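Local coordinates for protein putative TetR-family transcriptional regulator (Rhodococcus sp., PDB 2G3B) that probably binds DNA regulatory sequences as a TetR-family transcription factor, through a helix-turn-helix domain at its N-terminal end, at residues Ser2-Ala7 with Ala33-Gly38; Asp6-Ala11 with Asn27-Val32; Thr14-Arg19 with Gly49-Ala54. All blocks are in the same frame, centred on the assembly; numbering follows the deposited sequence.

Contact 1: Ser2-Ala7 with Ala33-Gly38; sequences SERRDA and AGVSPG
Ala7 and Ala33 meet methyl to methyl, an instance of how alanines let two backbones come close: Ala7 CA and Ala33 CA are 5.1 Å apart. The apolar part of the contact has two points. At the first, both CB atoms face the opposing segment, and Ala7 CB stands 4.0 Å from Ala33 CB. At the second, one turn nearer the start of helix 2-23, Arg4 meets Val35 at a slant, with Arg4 CD 4.1 Å from Val35 CG1. With CG anti to the carbonyl carbon (chi1 -62°), an extended chi2 carries the aliphatic CD to the valine; the bend at chi3 comes after the touching atom.

A second kind of interaction pairs methyls with backbone carbonyls, and it is reciprocal. Ala33 CB approaches Ala7 O at 3.5 Å, while Ala7 CB lies 3.8 Å from Ala33 O. These are van der Waals contacts; no hydrogen bond spans the segments.

Hydrogen bonds instead shape the turn that carries Ala33 and Val35. Gly34, with positive phi (73°), ends the preceding helix in a Schellman motif, and Ser36 serves as N-cap of the next, its OG bonded to Leu39 N. This is the turn between the two helices of the predicted helix-turn-helix, held at both ends by local capping.

The contact sits at the surface, where the start of helix 2-23 passes this turn. Val35 packs between Ile8 of helix 2-23 and Ala30 of helix 26-33, while Arg4 extends the contact to Leu39 of helix 37-44.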
ATOM      1  N   SER A   2      -9.193 -23.173  21.829  1.00 53.72           N
ATOM      2  CA  SER A   2      -9.094 -22.934  20.369  1.00 50.69           C
ATOM      3  C   SER A   2     -10.308 -22.193  19.761  1.00 48.14           C
ATOM      4  O   SER A   2     -10.137 -21.322  18.901  1.00 47.00           O
ATOM      5  CB  SER A   2      -8.739 -24.169  19.556  1.00 51.81           C
ATOM      6  OG  SER A   2      -8.262 -23.746  18.279  1.00 51.81           O
ATOM      7  N   GLU A   3     -11.509 -22.510  20.236  1.00 45.05           N
ATOM      8  CA  GLU A   3     -12.658 -21.611  20.090  1.00 43.03           C
ATOM      9  C   GLU A   3     -12.364 -20.252  20.746  1.00 40.19           C
ATOM     10  O   GLU A   3     -12.802 -19.215  20.257  1.00 38.64           O
ATOM     11  CB  GLU A   3     -13.917 -22.223  20.725  1.00 43.42           C
ATOM     12  CG  GLU A   3     -15.100 -21.258  20.950  1.00 45.08           C
ATOM     13  CD  GLU A   3     -16.209 -21.871  21.837  1.00 46.13           C
ATOM     14  OE1 GLU A   3     -16.327 -21.483  23.028  1.00 51.21           O
ATOM     15  OE2 GLU A   3     -16.951 -22.746  21.337  1.00 48.48           O
ATOM     16  N   ARG A   4     -11.615 -20.262  21.839  1.00 36.59           N
ATOM     17  CA  ARG A   4     -11.332 -19.007  22.542  1.00 35.58           C
ATOM     18  C   ARG A   4     -10.191 -18.214  21.879  1.00 34.75           C
ATOM     19  O   ARG A   4     -10.246 -16.995  21.828  1.00 33.61           O
ATOM     20  CB  ARG A   4     -11.078 -19.248  24.042  1.00 34.74           C
ATOM     21  CG  ARG A   4     -12.273 -19.852  24.795  1.00 34.17           C
ATOM     22  CD  ARG A   4     -12.039 -19.808  26.321  1.00 35.56           C
ATOM     23  NE  ARG A   4     -10.867 -20.592  26.770  1.00 32.94           N
ATOM     24  CZ  ARG A   4     -10.555 -20.888  28.045  1.00 32.90           C
ATOM     25  NH1 ARG A   4     -11.305 -20.482  29.078  1.00 26.56           N
ATOM     26  NH2 ARG A   4      -9.452 -21.586  28.291  1.00 30.03           N
ATOM     27  N   ARG A   5      -9.163 -18.908  21.396  1.00 34.90           N
ATOM     28  CA  ARG A   5      -8.097 -18.269  20.608  1.00 35.89           C
ATOM     29  C   ARG A   5      -8.713 -17.581  19.382  1.00 35.34           C
ATOM     30  O   ARG A   5      -8.425 -16.426  19.139  1.00 35.27           O
ATOM     31  CB  ARG A   5      -7.030 -19.274  20.165  1.00 36.00           C
ATOM     32  CG  ARG A   5      -6.118 -19.701  21.283  1.00 40.91           C
ATOM     33  CD  ARG A   5      -5.113 -20.737  20.829  1.00 46.06           C
ATOM     34  NE  ARG A   5      -3.866 -20.132  20.338  1.00 51.59           N
ATOM     35  CZ  ARG A   5      -2.659 -20.301  20.900  1.00 56.75           C
ATOM     36  NH1 ARG A   5      -2.501 -21.072  21.985  1.00 57.50           N
ATOM     37  NH2 ARG A   5      -1.589 -19.703  20.376  1.00 57.21           N
ATOM     38  N   ASP A   6      -9.573 -18.292  18.653  1.00 35.10           N
ATOM     39  CA  ASP A   6     -10.303 -17.734  17.493  1.00 36.54           C
ATOM     40  C   ASP A   6     -11.129 -16.482  17.833  1.00 35.89           C
ATOM     41  O   ASP A   6     -11.118 -15.527  17.065  1.00 36.29           O
ATOM     42  CB  ASP A   6     -11.218 -18.810  16.881  1.00 37.49           C
ATOM     43  CG  ASP A   6     -12.036 -18.295  15.664  1.00 43.20           C
ATOM     44  OD1 ASP A   6     -11.567 -18.476  14.513  1.00 47.82           O
ATOM     45  OD2 ASP A   6     -13.139 -17.700  15.854  1.00 46.95           O
ATOM     46  N   ALA A   7     -11.834 -16.483  18.984  1.00 35.29           N
ATOM     47  CA  ALA A   7     -12.586 -15.305  19.442  1.00 33.39           C
ATOM     48  C   ALA A   7     -11.660 -14.140  19.728  1.00 32.61           C
ATOM     49  O   ALA A   7     -11.966 -12.996  19.397  1.00 32.56           O
ATOM     50  CB  ALA A   7     -13.450 -15.632  20.722  1.00 34.45           C
ATOM     51  N   ALA A  33     -14.122 -10.503  23.342  1.00 34.47           N
ATOM     52  CA  ALA A  33     -14.013 -11.909  23.025  1.00 33.68           C
ATOM     53  C   ALA A  33     -14.668 -12.788  24.073  1.00 32.91           C
ATOM     54  O   ALA A  33     -14.733 -13.993  23.882  1.00 32.49           O
ATOM     55  CB  ALA A  33     -12.517 -12.340  22.762  1.00 32.23           C
ATOM     56  N   GLY A  34     -15.141 -12.178  25.159  1.00 32.86           N
ATOM     57  CA  GLY A  34     -15.794 -12.887  26.259  1.00 32.22           C
ATOM     58  C   GLY A  34     -14.786 -13.678  27.076  1.00 31.91           C
ATOM     59  O   GLY A  34     -15.114 -14.746  27.658  1.00 28.89           O
ATOM     60  N   VAL A  35     -13.543 -13.194  27.106  1.00 30.70           N
ATOM     61  CA  VAL A  35     -12.511 -13.896  27.904  1.00 31.32           C
ATOM     62  C   VAL A  35     -11.762 -12.951  28.836  1.00 31.60           C
ATOM     63  O   VAL A  35     -11.990 -11.764  28.783  1.00 33.99           O
ATOM     64  CB  VAL A  35     -11.526 -14.648  26.981  1.00 31.30           C
ATOM     65  CG1 VAL A  35     -12.318 -15.686  26.096  1.00 33.57           C
ATOM     66  CG2 VAL A  35     -10.751 -13.655  26.102  1.00 28.73           C
ATOM     67  N   SER A  36     -10.853 -13.469  29.657  1.00 31.14           N
ATOM     68  CA  SER A  36     -10.092 -12.638  30.563  1.00 29.85           C
ATOM     69  C   SER A  36      -8.801 -12.215  29.875  1.00 29.93           C
ATOM     70  O   SER A  36      -8.244 -12.953  29.086  1.00 30.81           O
ATOM     71  CB  SER A  36      -9.733 -13.424  31.822  1.00 30.63           C
ATOM     72  OG  SER A  36      -8.723 -14.379  31.490  1.00 30.70           O
ATOM     73  N   PRO A  37      -8.286 -11.023  30.214  1.00 30.26           N
ATOM     74  CA  PRO A  37      -6.923 -10.655  29.813  1.00 29.46           C
ATOM     75  C   PRO A  37      -5.893 -11.777  30.078  1.00 28.70           C
ATOM     76  O   PRO A  37      -5.065 -12.010  29.220  1.00 28.29           O
ATOM     77  CB  PRO A  37      -6.637  -9.438  30.701  1.00 30.42           C
ATOM     78  CG  PRO A  37      -8.009  -8.790  30.814  1.00 31.04           C
ATOM     79  CD  PRO A  37      -8.960  -9.950  30.977  1.00 28.91           C
ATOM     80  N   GLY A  38      -5.960 -12.488  31.221  1.00 25.78           N
ATOM     81  CA  GLY A  38      -4.969 -13.520  31.553  1.00 25.88           C
ATOM     82  C   GLY A  38      -4.990 -14.682  30.543  1.00 27.07           C
ATOM     83  O   GLY A  38      -3.946 -15.319  30.239  1.00 26.37           O
TER

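Contact 2: Asp6-Ala11 with Asn27-Val32; sequences DAILKA and NDVAEV
Ile8 and Ala11, one turn apart on helix 2-23, receive Val29 and Val32 of helix 26-33, a compact example of helix packing through small and branched residues. The short segments pass 8.5 Å apart at an angle of 124° between their N-to-C directions.

The dense part is buried and centres on Val29 CG1. This methyl lies 3.6 Å from Ile8 O and 4.0 Å from Ile8 CG2, the two side chains crossing almost at right angles. It also touches Ala11 CB at 4.1 Å. Its position follows from chi1 of 171°, which sets CG1 opposite the backbone N and against the neighbouring helix. Ala11, whose CB points toward helix 26-33, further brings that CB to 3.8 Å from Val29 O.

Toward solvent the contact thins to one residue. Val32 CG1 comes as near as 3.6 Å to Ala11 CB, yet that valine is exposed.

Beyond the contact, Ile8 continues the packing onto Leu40 and Phe44 of helix 37-44 and onto Leu50 of helix 47-66. The contact thus joins helix 2-23 to the first helix of the predicted helix-turn-helix, within a small helical domain that probably binds DNA.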
ATOM      1  N   ASP A   6      -9.573 -18.292  18.653  1.00 35.10           N
ATOM      2  CA  ASP A   6     -10.303 -17.734  17.493  1.00 36.54           C
ATOM      3  C   ASP A   6     -11.129 -16.482  17.833  1.00 35.89           C
ATOM      4  O   ASP A   6     -11.118 -15.527  17.065  1.00 36.29           O
ATOM      5  CB  ASP A   6     -11.218 -18.810  16.881  1.00 37.49           C
ATOM      6  CG  ASP A   6     -12.036 -18.295  15.664  1.00 43.20           C
ATOM      7  OD1 ASP A   6     -11.567 -18.476  14.513  1.00 47.82           O
ATOM      8  OD2 ASP A   6     -13.139 -17.700  15.854  1.00 46.95           O
ATOM      9  N   ALA A   7     -11.834 -16.483  18.984  1.00 35.29           N
ATOM     10  CA  ALA A   7     -12.586 -15.305  19.442  1.00 33.39           C
ATOM     11  C   ALA A   7     -11.660 -14.140  19.728  1.00 32.61           C
ATOM     12  O   ALA A   7     -11.966 -12.996  19.397  1.00 32.56           O
ATOM     13  CB  ALA A   7     -13.450 -15.632  20.722  1.00 34.45           C
ATOM     14  N   ILE A   8     -10.512 -14.423  20.337  1.00 31.31           N
ATOM     15  CA  ILE A   8      -9.568 -13.362  20.641  1.00 31.10           C
ATOM     16  C   ILE A   8      -9.065 -12.704  19.327  1.00 30.75           C
ATOM     17  O   ILE A   8      -8.967 -11.461  19.221  1.00 30.16           O
ATOM     18  CB  ILE A   8      -8.348 -13.854  21.494  1.00 30.16           C
ATOM     19  CG1 ILE A   8      -8.798 -14.131  22.949  1.00 32.32           C
ATOM     20  CG2 ILE A   8      -7.258 -12.794  21.496  1.00 30.85           C
ATOM     21  CD1 ILE A   8      -7.824 -15.069  23.759  1.00 29.69           C
ATOM     22  N   LEU A   9      -8.714 -13.553  18.372  1.00 30.80           N
ATOM     23  CA  LEU A   9      -8.077 -13.092  17.127  1.00 30.99           C
ATOM     24  C   LEU A   9      -9.121 -12.344  16.275  1.00 31.66           C
ATOM     25  O   LEU A   9      -8.863 -11.266  15.729  1.00 34.52           O
ATOM     26  CB  LEU A   9      -7.450 -14.304  16.394  1.00 30.08           C
ATOM     27  CG  LEU A   9      -6.267 -14.878  17.204  1.00 30.93           C
ATOM     28  CD1 LEU A   9      -5.619 -16.076  16.579  1.00 31.90           C
ATOM     29  CD2 LEU A   9      -5.256 -13.770  17.481  1.00 31.13           C
ATOM     30  N   LYS A  10     -10.328 -12.888  16.207  1.00 32.63           N
ATOM     31  CA  LYS A  10     -11.420 -12.213  15.507  1.00 32.35           C
ATOM     32  C   LYS A  10     -11.662 -10.781  16.075  1.00 31.76           C
ATOM     33  O   LYS A  10     -11.870  -9.814  15.323  1.00 31.52           O
ATOM     34  CB  LYS A  10     -12.652 -13.084  15.652  1.00 32.59           C
ATOM     35  CG  LYS A  10     -13.934 -12.527  15.078  1.00 34.65           C
ATOM     36  CD  LYS A  10     -15.079 -13.358  15.633  1.00 42.14           C
ATOM     37  CE  LYS A  10     -15.121 -14.699  14.910  1.00 45.21           C
ATOM     38  N   ALA A  11     -11.701 -10.663  17.403  1.00 30.40           N
ATOM     39  CA  ALA A  11     -11.858  -9.359  18.059  1.00 29.99           C
ATOM     40  C   ALA A  11     -10.640  -8.472  17.815  1.00 30.92           C
ATOM     41  O   ALA A  11     -10.748  -7.256  17.704  1.00 32.03           O
ATOM     42  CB  ALA A  11     -12.091  -9.567  19.614  1.00 29.15           C
ATOM     43  N   ASN A  27      -7.512  -5.364  27.125  1.00 42.08           N
ATOM     44  CA  ASN A  27      -8.723  -5.427  27.952  1.00 42.55           C
ATOM     45  C   ASN A  27      -9.989  -5.349  27.139  1.00 42.25           C
ATOM     46  O   ASN A  27     -10.976  -6.046  27.430  1.00 40.45           O
ATOM     47  CB  ASN A  27      -8.734  -4.285  28.946  1.00 43.55           C
ATOM     48  CG  ASN A  27      -7.987  -4.610  30.201  1.00 46.82           C
ATOM     49  OD1 ASN A  27      -7.266  -5.613  30.271  1.00 51.88           O
ATOM     50  ND2 ASN A  27      -8.153  -3.762  31.218  1.00 50.19           N
ATOM     51  N   ASP A  28      -9.968  -4.495  26.110  1.00 41.41           N
ATOM     52  CA  ASP A  28     -11.128  -4.359  25.245  1.00 41.91           C
ATOM     53  C   ASP A  28     -11.323  -5.601  24.350  1.00 41.22           C
ATOM     54  O   ASP A  28     -12.451  -6.144  24.268  1.00 41.65           O
ATOM     55  CB  ASP A  28     -11.052  -3.065  24.417  1.00 42.40           C
ATOM     56  CG  ASP A  28     -10.960  -1.814  25.294  1.00 44.82           C
ATOM     57  OD1 ASP A  28     -11.574  -1.771  26.396  1.00 46.92           O
ATOM     58  OD2 ASP A  28     -10.278  -0.859  24.880  1.00 49.42           O
ATOM     59  N   VAL A  29     -10.228  -6.047  23.728  1.00 39.60           N
ATOM     60  CA  VAL A  29     -10.189  -7.284  22.931  1.00 38.79           C
ATOM     61  C   VAL A  29     -10.699  -8.457  23.749  1.00 38.15           C
ATOM     62  O   VAL A  29     -11.632  -9.181  23.359  1.00 38.32           O
ATOM     63  CB  VAL A  29      -8.742  -7.611  22.460  1.00 38.72           C
ATOM     64  CG1 VAL A  29      -8.684  -9.028  21.824  1.00 38.26           C
ATOM     65  CG2 VAL A  29      -8.285  -6.591  21.456  1.00 38.21           C
ATOM     66  N   ALA A  30     -10.109  -8.629  24.917  1.00 37.82           N
ATOM     67  CA  ALA A  30     -10.564  -9.706  25.790  1.00 36.61           C
ATOM     68  C   ALA A  30     -12.057  -9.565  26.177  1.00 36.84           C
ATOM     69  O   ALA A  30     -12.807 -10.553  26.153  1.00 38.06           O
ATOM     70  CB  ALA A  30      -9.646  -9.791  26.980  1.00 37.35           C
ATOM     71  N   GLU A  31     -12.514  -8.362  26.521  1.00 36.70           N
ATOM     72  CA  GLU A  31     -13.954  -8.156  26.787  1.00 36.79           C
ATOM     73  C   GLU A  31     -14.800  -8.503  25.542  1.00 36.44           C
ATOM     74  O   GLU A  31     -15.749  -9.272  25.630  1.00 36.99           O
ATOM     75  CB  GLU A  31     -14.239  -6.723  27.213  1.00 36.95           C
ATOM     76  CG  GLU A  31     -14.122  -6.456  28.670  1.00 39.85           C
ATOM     77  N   VAL A  32     -14.424  -7.984  24.372  1.00 36.38           N
ATOM     78  CA  VAL A  32     -15.153  -8.323  23.151  1.00 36.00           C
ATOM     79  C   VAL A  32     -15.226  -9.830  23.010  1.00 36.12           C
ATOM     80  O   VAL A  32     -16.304 -10.387  22.695  1.00 35.67           O
ATOM     81  CB  VAL A  32     -14.558  -7.668  21.870  1.00 36.02           C
ATOM     82  CG1 VAL A  32     -15.262  -8.176  20.620  1.00 35.67           C
ATOM     83  CG2 VAL A  32     -14.728  -6.156  21.944  1.00 36.78           C
TER

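Contact 3: Thr14-Arg19 with Gly49-Ala54; sequences TAIAQR and GLLEAA
Thr14 OG1, which hydrogen-bonds with both Lys10 O and Glu96 OE2, ties helix 2-23 to helix 92-110 two residues before Ile16, the side chain that meets Leu51 and Ala54. The double engagement joins the threonine to its own helix one turn back and to a carboxylate of another helix. The contact with helix 47-66 itself is wholly apolar.

One methyl carries it. Ile16 CD1 lies 3.9 Å from Leu51 CD2 and 4.1 Å from Ala54 CB, so the isoleucine tip bridges two residues that sit three apart on helix 47-66. The CB of Ile16 is directed toward that helix, and with CG1 anti to the carbonyl carbon (chi1 -61°) and chi2 extended at 164°, CD1 stands at full reach from the backbone. That reach matters because the helices are well separated here: Ile16 CA and Ala54 CA are 9.1 Å apart.

In the TetR family the helix that follows the helix-turn-helix connects the DNA-binding domain to the larger helical domain, and helix 47-66 has that place in the chain. Its packing against helix 2-23 is consistent with a place at the junction, as in other TetR proteins; Ile16 also touches Ala100 and Glu103 of helix 92-110, while Glu52 OE1 makes a salt bridge with Arg120 NH2.

Leu51 approaches differently from Ala54. Its CB does not point at helix 2-23 but past it, yet CD2 comes within touch of the isoleucine, the two side chains running obliquely to each other. Ala54 faces Ile16 directly with a single methyl, on a turn held by the 2.8 Å bond from Ala54 N to Leu50 O. All three touching residues are buried, and Leu24 touches both Ile16 and Leu51.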
ATOM      1  N   THR A  14     -10.903  -6.915  14.243  1.00 29.92           N
ATOM      2  CA  THR A  14     -11.825  -5.776  14.274  1.00 30.77           C
ATOM      3  C   THR A  14     -11.251  -4.494  14.918  1.00 31.04           C
ATOM      4  O   THR A  14     -11.408  -3.417  14.371  1.00 31.01           O
ATOM      5  CB  THR A  14     -13.129  -6.185  15.014  1.00 31.57           C
ATOM      6  OG1 THR A  14     -13.632  -7.371  14.393  1.00 32.10           O
ATOM      7  CG2 THR A  14     -14.190  -5.056  14.968  1.00 32.88           C
ATOM      8  N   ALA A  15     -10.621  -4.633  16.087  1.00 30.92           N
ATOM      9  CA  ALA A  15      -9.932  -3.547  16.766  1.00 31.80           C
ATOM     10  C   ALA A  15      -8.859  -2.925  15.900  1.00 32.51           C
ATOM     11  O   ALA A  15      -8.769  -1.692  15.714  1.00 33.41           O
ATOM     12  CB  ALA A  15      -9.334  -4.075  18.109  1.00 32.87           C
ATOM     13  N   ILE A  16      -8.057  -3.766  15.308  1.00 32.57           N
ATOM     14  CA  ILE A  16      -7.063  -3.242  14.393  1.00 32.16           C
ATOM     15  C   ILE A  16      -7.675  -2.504  13.202  1.00 32.94           C
ATOM     16  O   ILE A  16      -7.245  -1.385  12.906  1.00 32.90           O
ATOM     17  CB  ILE A  16      -6.078  -4.308  13.946  1.00 33.30           C
ATOM     18  CG1 ILE A  16      -5.336  -4.859  15.200  1.00 31.82           C
ATOM     19  CG2 ILE A  16      -5.050  -3.667  12.931  1.00 31.68           C
ATOM     20  CD1 ILE A  16      -4.599  -6.201  14.958  1.00 37.62           C
ATOM     21  N   ALA A  17      -8.658  -3.112  12.536  1.00 32.00           N
ATOM     22  CA  ALA A  17      -9.306  -2.494  11.396  1.00 33.12           C
ATOM     23  C   ALA A  17      -9.921  -1.110  11.723  1.00 34.08           C
ATOM     24  O   ALA A  17      -9.834  -0.173  10.900  1.00 32.40           O
ATOM     25  CB  ALA A  17     -10.379  -3.433  10.806  1.00 32.56           C
ATOM     26  N   GLN A  18     -10.511  -1.001  12.912  1.00 33.70           N
ATOM     27  CA  GLN A  18     -11.345   0.138  13.254  1.00 36.30           C
ATOM     28  C   GLN A  18     -10.600   1.258  13.967  1.00 36.25           C
ATOM     29  O   GLN A  18     -10.943   2.439  13.788  1.00 37.22           O
ATOM     30  CB  GLN A  18     -12.505  -0.329  14.182  1.00 36.19           C
ATOM     31  CG  GLN A  18     -13.559  -1.183  13.425  1.00 42.13           C
ATOM     32  CD  GLN A  18     -14.181  -0.463  12.209  1.00 48.03           C
ATOM     33  OE1 GLN A  18     -14.009  -0.872  11.039  1.00 50.64           O
ATOM     34  NE2 GLN A  18     -14.915   0.616  12.486  1.00 50.33           N
ATOM     35  N   ARG A  19      -9.624   0.883  14.784  1.00 35.66           N
ATOM     36  CA  ARG A  19      -8.986   1.801  15.747  1.00 36.95           C
ATOM     37  C   ARG A  19      -7.458   1.842  15.551  1.00 36.15           C
ATOM     38  O   ARG A  19      -6.751   2.649  16.157  1.00 35.62           O
ATOM     39  CB  ARG A  19      -9.327   1.350  17.173  1.00 37.12           C
ATOM     40  CG  ARG A  19     -10.824   1.521  17.606  1.00 38.00           C
ATOM     41  CD  ARG A  19     -11.029   1.121  19.111  1.00 40.65           C
ATOM     42  NE  ARG A  19     -11.255  -0.328  19.299  1.00 48.32           N
ATOM     43  CZ  ARG A  19     -11.355  -0.959  20.480  1.00 54.10           C
ATOM     44  NH1 ARG A  19     -11.258  -0.290  21.649  1.00 55.69           N
ATOM     45  NH2 ARG A  19     -11.560  -2.286  20.509  1.00 54.99           N
ATOM     46  N   GLY A  49       3.142 -10.787  20.562  1.00 30.22           N
ATOM     47  CA  GLY A  49       2.646 -12.168  20.250  1.00 29.58           C
ATOM     48  C   GLY A  49       1.204 -12.135  19.736  1.00 28.90           C
ATOM     49  O   GLY A  49       0.849 -12.860  18.802  1.00 29.06           O
ATOM     50  N   LEU A  50       0.365 -11.282  20.345  1.00 28.78           N
ATOM     51  CA  LEU A  50      -1.032 -11.081  19.903  1.00 28.98           C
ATOM     52  C   LEU A  50      -1.076 -10.608  18.450  1.00 30.14           C
ATOM     53  O   LEU A  50      -1.822 -11.155  17.606  1.00 30.03           O
ATOM     54  CB  LEU A  50      -1.821 -10.107  20.874  1.00 30.45           C
ATOM     55  CG  LEU A  50      -3.305  -9.762  20.499  1.00 29.46           C
ATOM     56  CD1 LEU A  50      -4.158 -11.037  20.533  1.00 27.27           C
ATOM     57  CD2 LEU A  50      -3.978  -8.665  21.371  1.00 27.89           C
ATOM     58  N   LEU A  51      -0.246  -9.620  18.129  1.00 30.59           N
ATOM     59  CA  LEU A  51      -0.298  -9.001  16.792  1.00 31.50           C
ATOM     60  C   LEU A  51       0.218  -9.982  15.737  1.00 30.26           C
ATOM     61  O   LEU A  51      -0.382 -10.122  14.641  1.00 32.11           O
ATOM     62  CB  LEU A  51       0.523  -7.700  16.769  1.00 31.24           C
ATOM     63  CG  LEU A  51      -0.048  -6.533  17.598  1.00 36.09           C
ATOM     64  CD1 LEU A  51       0.931  -5.386  17.727  1.00 37.28           C
ATOM     65  CD2 LEU A  51      -1.344  -6.036  17.035  1.00 40.44           C
ATOM     66  N   GLU A  52       1.321 -10.653  16.064  1.00 30.84           N
ATOM     67  CA  GLU A  52       1.835 -11.729  15.201  1.00 32.07           C
ATOM     68  C   GLU A  52       0.737 -12.737  14.898  1.00 31.10           C
ATOM     69  O   GLU A  52       0.478 -13.053  13.761  1.00 30.86           O
ATOM     70  CB  GLU A  52       2.999 -12.451  15.845  1.00 31.58           C
ATOM     71  CG  GLU A  52       3.446 -13.656  14.970  1.00 34.55           C
ATOM     72  CD  GLU A  52       4.753 -14.324  15.441  1.00 37.54           C
ATOM     73  OE1 GLU A  52       5.746 -13.604  15.680  1.00 43.01           O
ATOM     74  OE2 GLU A  52       4.792 -15.572  15.557  1.00 41.18           O
ATOM     75  N   ALA A  53       0.052 -13.227  15.932  1.00 31.22           N
ATOM     76  CA  ALA A  53      -1.023 -14.191  15.718  1.00 29.73           C
ATOM     77  C   ALA A  53      -2.201 -13.590  14.939  1.00 29.73           C
ATOM     78  O   ALA A  53      -2.845 -14.294  14.121  1.00 29.50           O
ATOM     79  CB  ALA A  53      -1.474 -14.811  17.078  1.00 29.64           C
ATOM     80  N   ALA A  54      -2.483 -12.296  15.141  1.00 28.42           N
ATOM     81  CA  ALA A  54      -3.547 -11.614  14.370  1.00 28.11           C
ATOM     82  C   ALA A  54      -3.157 -11.452  12.888  1.00 28.97           C
ATOM     83  O   ALA A  54      -3.968 -11.653  12.008  1.00 27.89           O
ATOM     84  CB  ALA A  54      -3.889 -10.232  14.949  1.00 29.68           C
TER

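How the contacts relate
Helix 2-23 is common to all three contacts, which are spaced along it from its N-terminal end, the first two overlapping. Contacts 1 and 2 have centres 6 Å apart and share Asp6 and Ala7; they touch through Val35 CG2 and Ile8 CG1, 3.7 Å apart. Contact 3 lies 9 Å from contact 2 and 14 Å from contact 1, centre to centre. Its segments alternate along the chain with those of the other two. Along helix 2-23 the partners come as 33-38, 27-32 and 49-54, whereas in the chain 27-32 precedes 33-38. One helix thus links the predicted DNA-reading unit to the probable junction with the rest of the protein.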